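Local coordinates for protein probable M18 family aminopeptidase 1 (Thermotoga maritima, PDB 2GLF) that is probably a metal-dependent aminopeptidase of the M18 family, removing residues from the N-termini of peptides, at residues I243-D249 against H425-S431. Residues are numbered along the deposited sequence; the frame is centred on the assembly and turned at random.
Sequences IGAYGQD and HSPFEIS. With MN (manganese (II) ion), chain F; MN (manganese (II) ion), chain E.
D249 and H425 meet at a manganese ion: OD2 of D249 and NE2 of H425 each bind it at 2.4 Å. OD2 approaches the H425 imidazole at its edge, in plane, while the carboxylate is turned 37° from the ring. CG of D249 is anti to the backbone N (chi1 -172°), which carries the carboxylate to the metals; its OD1 binds a second manganese at 2.3 Å, and the group bridges the two ions. E279 completes the protein ligands of the shared ion, and H92 and D326 serve the second; such a two-metal centre with a bridging aspartate is characteristic of the zinc exopeptidase clan to which M18 enzymes belong. H425 ND1 is hydrogen-bonded to G121 O, so that this bond and the metal bond at NE2 together hold the ring's rotation, and H167 of a second subunit meets this ring edge-to-face.

E429 is second-shell to the metals. Its OE2 takes the backbone N-H of H425 through the anti lone pair, at 2.6 Å and nearly straight (164°), while OE1 lies at the start of helix 248-263, 2.8 Å from Q248 N. The backbones of the two segments form an antiparallel pair, strands 242-245 and 429-432, in which I243 N is hydrogen-bonded to S431 O (2.7 Å) and A245 N to E429 O (2.9 Å). On the sheet face opposite E429, the side of I430, F428 lays a ring face over G244, whose CA sits 4.0 Å from the ring centroid in a CH-pi contact.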
# COMPACT_ATOMS: atom_id res chain seq x y z
N ILE A 243 9.45 -1.12 45.94
CA ILE A 243 10.91 -1.14 45.88
C ILE A 243 11.32 -1.08 44.41
O ILE A 243 10.95 -1.95 43.62
CB ILE A 243 11.53 -2.41 46.48
CG1 ILE A 243 11.25 -2.49 47.98
CG2 ILE A 243 13.04 -2.38 46.26
CD1 ILE A 243 11.70 -3.80 48.61
N GLY A 244 12.08 -0.06 44.06
CA GLY A 244 12.55 0.07 42.69
C GLY A 244 14.02 -0.28 42.64
O GLY A 244 14.80 0.23 43.43
N ALA A 245 14.39 -1.15 41.71
CA ALA A 245 15.79 -1.54 41.58
C ALA A 245 16.04 -2.33 40.31
O ALA A 245 15.13 -2.92 39.73
CB ALA A 245 16.23 -2.35 42.78
N TYR A 246 17.30 -2.33 39.89
CA TYR A 246 17.69 -3.06 38.70
C TYR A 246 17.97 -4.51 39.03
O TYR A 246 18.54 -4.83 40.08
CB TYR A 246 18.96 -2.46 38.10
CG TYR A 246 19.68 -3.42 37.17
CD1 TYR A 246 19.22 -3.65 35.88
CD2 TYR A 246 20.80 -4.12 37.61
CE1 TYR A 246 19.86 -4.55 35.05
CE2 TYR A 246 21.44 -5.03 36.79
CZ TYR A 246 20.96 -5.24 35.51
OH TYR A 246 21.61 -6.13 34.67
N GLY A 247 17.57 -5.39 38.12
CA GLY A 247 17.82 -6.80 38.28
C GLY A 247 16.95 -7.50 39.27
O GLY A 247 17.26 -8.61 39.70
N GLN A 248 15.85 -6.87 39.66
CA GLN A 248 14.95 -7.53 40.60
C GLN A 248 14.44 -8.79 39.94
O GLN A 248 13.97 -9.70 40.63
CB GLN A 248 13.79 -6.62 40.98
CG GLN A 248 14.13 -5.72 42.15
CD GLN A 248 12.95 -4.91 42.62
OE1 GLN A 248 12.49 -4.01 41.92
NE2 GLN A 248 12.46 -5.22 43.82
N ASP A 249 14.55 -8.86 38.61
CA ASP A 249 14.10 -10.04 37.91
C ASP A 249 14.92 -11.22 38.41
O ASP A 249 16.02 -11.49 37.93
CB ASP A 249 14.26 -9.93 36.40
CG ASP A 249 13.62 -11.10 35.65
OD1 ASP A 249 13.68 -12.25 36.14
OD2 ASP A 249 13.07 -10.89 34.55
N HIS A 425 12.46 -6.24 33.26
CA HIS A 425 13.56 -6.07 32.31
C HIS A 425 14.03 -4.64 32.09
O HIS A 425 15.03 -4.42 31.41
CB HIS A 425 13.24 -6.70 30.96
CG HIS A 425 13.37 -8.19 30.96
ND1 HIS A 425 13.56 -8.92 29.81
CD2 HIS A 425 13.37 -9.08 31.98
CE1 HIS A 425 13.67 -10.20 30.12
NE2 HIS A 425 13.56 -10.33 31.43
N SER A 426 13.34 -3.67 32.67
CA SER A 426 13.75 -2.28 32.53
C SER A 426 14.92 -2.05 33.48
O SER A 426 15.19 -2.88 34.36
CB SER A 426 12.61 -1.35 32.92
OG SER A 426 12.28 -1.50 34.29
N PRO A 427 15.64 -0.93 33.33
CA PRO A 427 16.78 -0.65 34.20
C PRO A 427 16.34 -0.32 35.63
O PRO A 427 17.18 -0.11 36.51
CB PRO A 427 17.44 0.55 33.52
CG PRO A 427 17.11 0.34 32.08
CD PRO A 427 15.65 -0.05 32.15
N PHE A 428 15.04 -0.28 35.87
CA PHE A 428 14.51 0.06 37.20
C PHE A 428 13.16 -0.64 37.42
O PHE A 428 12.10 -0.02 37.29
CB PHE A 428 14.34 1.59 37.31
CG PHE A 428 14.26 2.10 38.73
CD1 PHE A 428 15.38 2.07 39.56
CD2 PHE A 428 13.07 2.64 39.22
CE1 PHE A 428 15.30 2.57 40.87
CE2 PHE A 428 12.99 3.13 40.54
CZ PHE A 428 14.11 3.10 41.35
N GLU A 429 13.21 -1.93 37.74
CA GLU A 429 11.99 -2.70 37.98
C GLU A 429 11.35 -2.31 39.31
O GLU A 429 12.03 -1.82 40.21
CB GLU A 429 12.30 -4.20 37.95
CG GLU A 429 12.99 -4.64 36.67
CD GLU A 429 13.40 -6.10 36.70
OE1 GLU A 429 13.90 -6.57 37.74
OE2 GLU A 429 13.23 -6.79 35.66
N ILE A 430 10.05 -2.53 39.42
CA ILE A 430 9.30 -2.20 40.62
C ILE A 430 8.61 -3.44 41.21
O ILE A 430 7.98 -4.22 40.49
CB ILE A 430 8.22 -1.10 40.32
CG1 ILE A 430 8.67 0.25 40.87
CG2 ILE A 430 6.90 -1.45 40.97
CD1 ILE A 430 9.88 0.82 40.22
N SER A 431 8.74 -3.60 42.53
CA SER A 431 8.12 -4.71 43.24
C SER A 431 7.54 -4.15 44.53
O SER A 431 7.86 -3.04 44.93
CB SER A 431 9.16 -5.78 43.58
OG SER A 431 10.08 -5.30 44.54
MN MN F . 13.77 -12.34 32.75
MN MN E . 13.16 -14.36 35.35
O HOH W 1 11.01 -13.38 35.29